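Local coordinates for protein M32 carboxypeptidase (Pyrococcus furiosus, PDB 1KA2) that removes amino acids one at a time from the C-terminus of peptides with broad specificity, as a cobalt-dependent metallocarboxypeptidase, at residues D188-L191 with K195-R198. Sequence-based numbering, arbitrary orientation.
Sequences DKIL and KVPR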
loop_
_atom_site.group_PDB
_atom_site.type_symbol
_atom_site.label_atom_id
_atom_site.label_comp_id
_atom_site.label_asym_id
_atom_site.label_seq_id
_atom_site.Cartn_x
_atom_site.Cartn_y
_atom_site.Cartn_z
ATOM N N ASP A 188 -40.031 23.304 -6.789
ATOM C CA ASP A 188 -40.628 24.357 -7.606
ATOM C C ASP A 188 -40.801 25.644 -6.801
ATOM O O ASP A 188 -40.413 26.722 -7.251
ATOM C CB ASP A 188 -41.989 23.910 -8.145
ATOM C CG ASP A 188 -41.901 22.664 -9.008
ATOM O OD1 ASP A 188 -41.169 22.674 -10.026
ATOM O OD2 ASP A 188 -42.572 21.671 -8.665
ATOM N N LYS A 189 -41.380 25.526 -5.610
ATOM C CA LYS A 189 -41.599 26.690 -4.755
ATOM C C LYS A 189 -40.274 27.378 -4.427
ATOM O O LYS A 189 -40.153 28.601 -4.538
ATOM C CB LYS A 189 -42.299 26.272 -3.458
ATOM C CG LYS A 189 -42.792 27.444 -2.612
ATOM C CD LYS A 189 -43.909 28.211 -3.318
ATOM C CE LYS A 189 -43.707 29.722 -3.224
ATOM N NZ LYS A 189 -44.788 30.464 -3.939
ATOM N N ILE A 190 -39.282 26.587 -4.024
ATOM C CA ILE A 190 -37.964 27.119 -3.686
ATOM C C ILE A 190 -37.380 27.889 -4.865
ATOM O O ILE A 190 -36.902 29.013 -4.718
ATOM C CB ILE A 190 -36.982 25.985 -3.313
ATOM C CG1 ILE A 190 -37.340 25.407 -1.944
ATOM C CG2 ILE A 190 -35.551 26.502 -3.330
ATOM C CD1 ILE A 190 -36.488 24.218 -1.542
ATOM N N LEU A 191 -37.424 27.263 -6.034
ATOM C CA LEU A 191 -36.891 27.846 -7.256
ATOM C C LEU A 191 -37.593 29.114 -7.722
ATOM O O LEU A 191 -36.987 29.939 -8.402
ATOM C CB LEU A 191 -36.944 26.811 -8.384
ATOM C CG LEU A 191 -35.992 25.619 -8.312
ATOM C CD1 LEU A 191 -36.419 24.542 -9.301
ATOM C CD2 LEU A 191 -34.582 26.098 -8.611
ATOM N N LYS A 195 -35.609 32.701 -3.153
ATOM C CA LYS A 195 -35.062 32.522 -1.812
ATOM C C LYS A 195 -33.552 32.326 -1.934
ATOM O O LYS A 195 -32.788 33.295 -1.951
ATOM C CB LYS A 195 -35.692 31.296 -1.139
ATOM C CG LYS A 195 -37.166 31.448 -0.769
ATOM C CD LYS A 195 -37.352 32.412 0.394
ATOM C CE LYS A 195 -38.818 32.552 0.778
ATOM N NZ LYS A 195 -39.448 31.240 1.103
ATOM N N VAL A 196 -33.126 31.068 -2.025
ATOM C CA VAL A 196 -31.708 30.763 -2.162
ATOM C C VAL A 196 -31.306 30.963 -3.619
ATOM O O VAL A 196 -32.101 30.730 -4.530
ATOM C CB VAL A 196 -31.407 29.313 -1.733
ATOM C CG1 VAL A 196 -31.671 29.149 -0.241
ATOM C CG2 VAL A 196 -32.261 28.349 -2.533
ATOM N N PRO A 197 -30.069 31.416 -3.858
ATOM C CA PRO A 197 -29.589 31.645 -5.224
ATOM C C PRO A 197 -29.224 30.372 -5.985
ATOM O O PRO A 197 -29.041 29.305 -5.397
ATOM C CB PRO A 197 -28.389 32.562 -5.009
ATOM C CG PRO A 197 -27.838 32.075 -3.710
ATOM C CD PRO A 197 -29.082 31.884 -2.868
ATOM N N ARG A 198 -29.121 30.495 -7.299
ATOM C CA ARG A 198 -28.780 29.365 -8.144
ATOM C C ARG A 198 -27.278 29.297 -8.373
ATOM O O ARG A 198 -26.769 28.334 -8.950
ATOM C CB ARG A 198 -29.500 29.475 -9.486
ATOM C CG ARG A 198 -31.013 29.349 -9.416
ATOM C CD ARG A 198 -31.551 29.138 -10.818
ATOM N NE ARG A 198 -32.983 28.879 -10.859
ATOM C CZ ARG A 198 -33.596 28.330 -11.902
ATOM N NH1 ARG A 198 -32.893 27.988 -12.974
ATOM N NH2 ARG A 198 -34.908 28.130 -11.882
#
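Ile190 and Val196 make the apolar part of this contact through one pair of methyl groups, Ile190 CG2 and Val196 CG2, 3.9 Å apart. The two side chains slant across one another. In Ile190 the touching branch lies anti to the backbone N, while CG1 stands beside that N (chi1 -72°) and CD1 extends away from the backbone, leaving the short branch to meet the valine. Both residues also touch Tyr498 on the C-terminal helix 488-498, and Ile190, the buried member of the pair, reaches Val494 there as well.

A second meeting is mixed in character. Leu191 CD2 comes obliquely to the guanidinium of Arg198, 3.9 Å from Arg198 NE and 3.9 Å from Arg198 NH2. The arginine is extended from CG to NE (chi3 175°), which carries its charged end back to the helix, and it crosses the leucine at about a right angle. Leu191 also packs on Pro347.

These contacts join the last turn of helix 169-192 to the loop that leads towards helix 209-223: the chain leaves the helix, turns, and passes residues 195-198 across its end, at the surface of the mostly helical M32 fold and away from the metal site.

No hydrogen bond links the two segments. Ile190 O and Lys195 N, where the backbones draw close, remain 4.2 Å apart. Polar ties of the loop run elsewhere, with Pro197 joined to Val345 by backbone hydrogen bonding and Arg198 O weakly bonded to Arg346 NE.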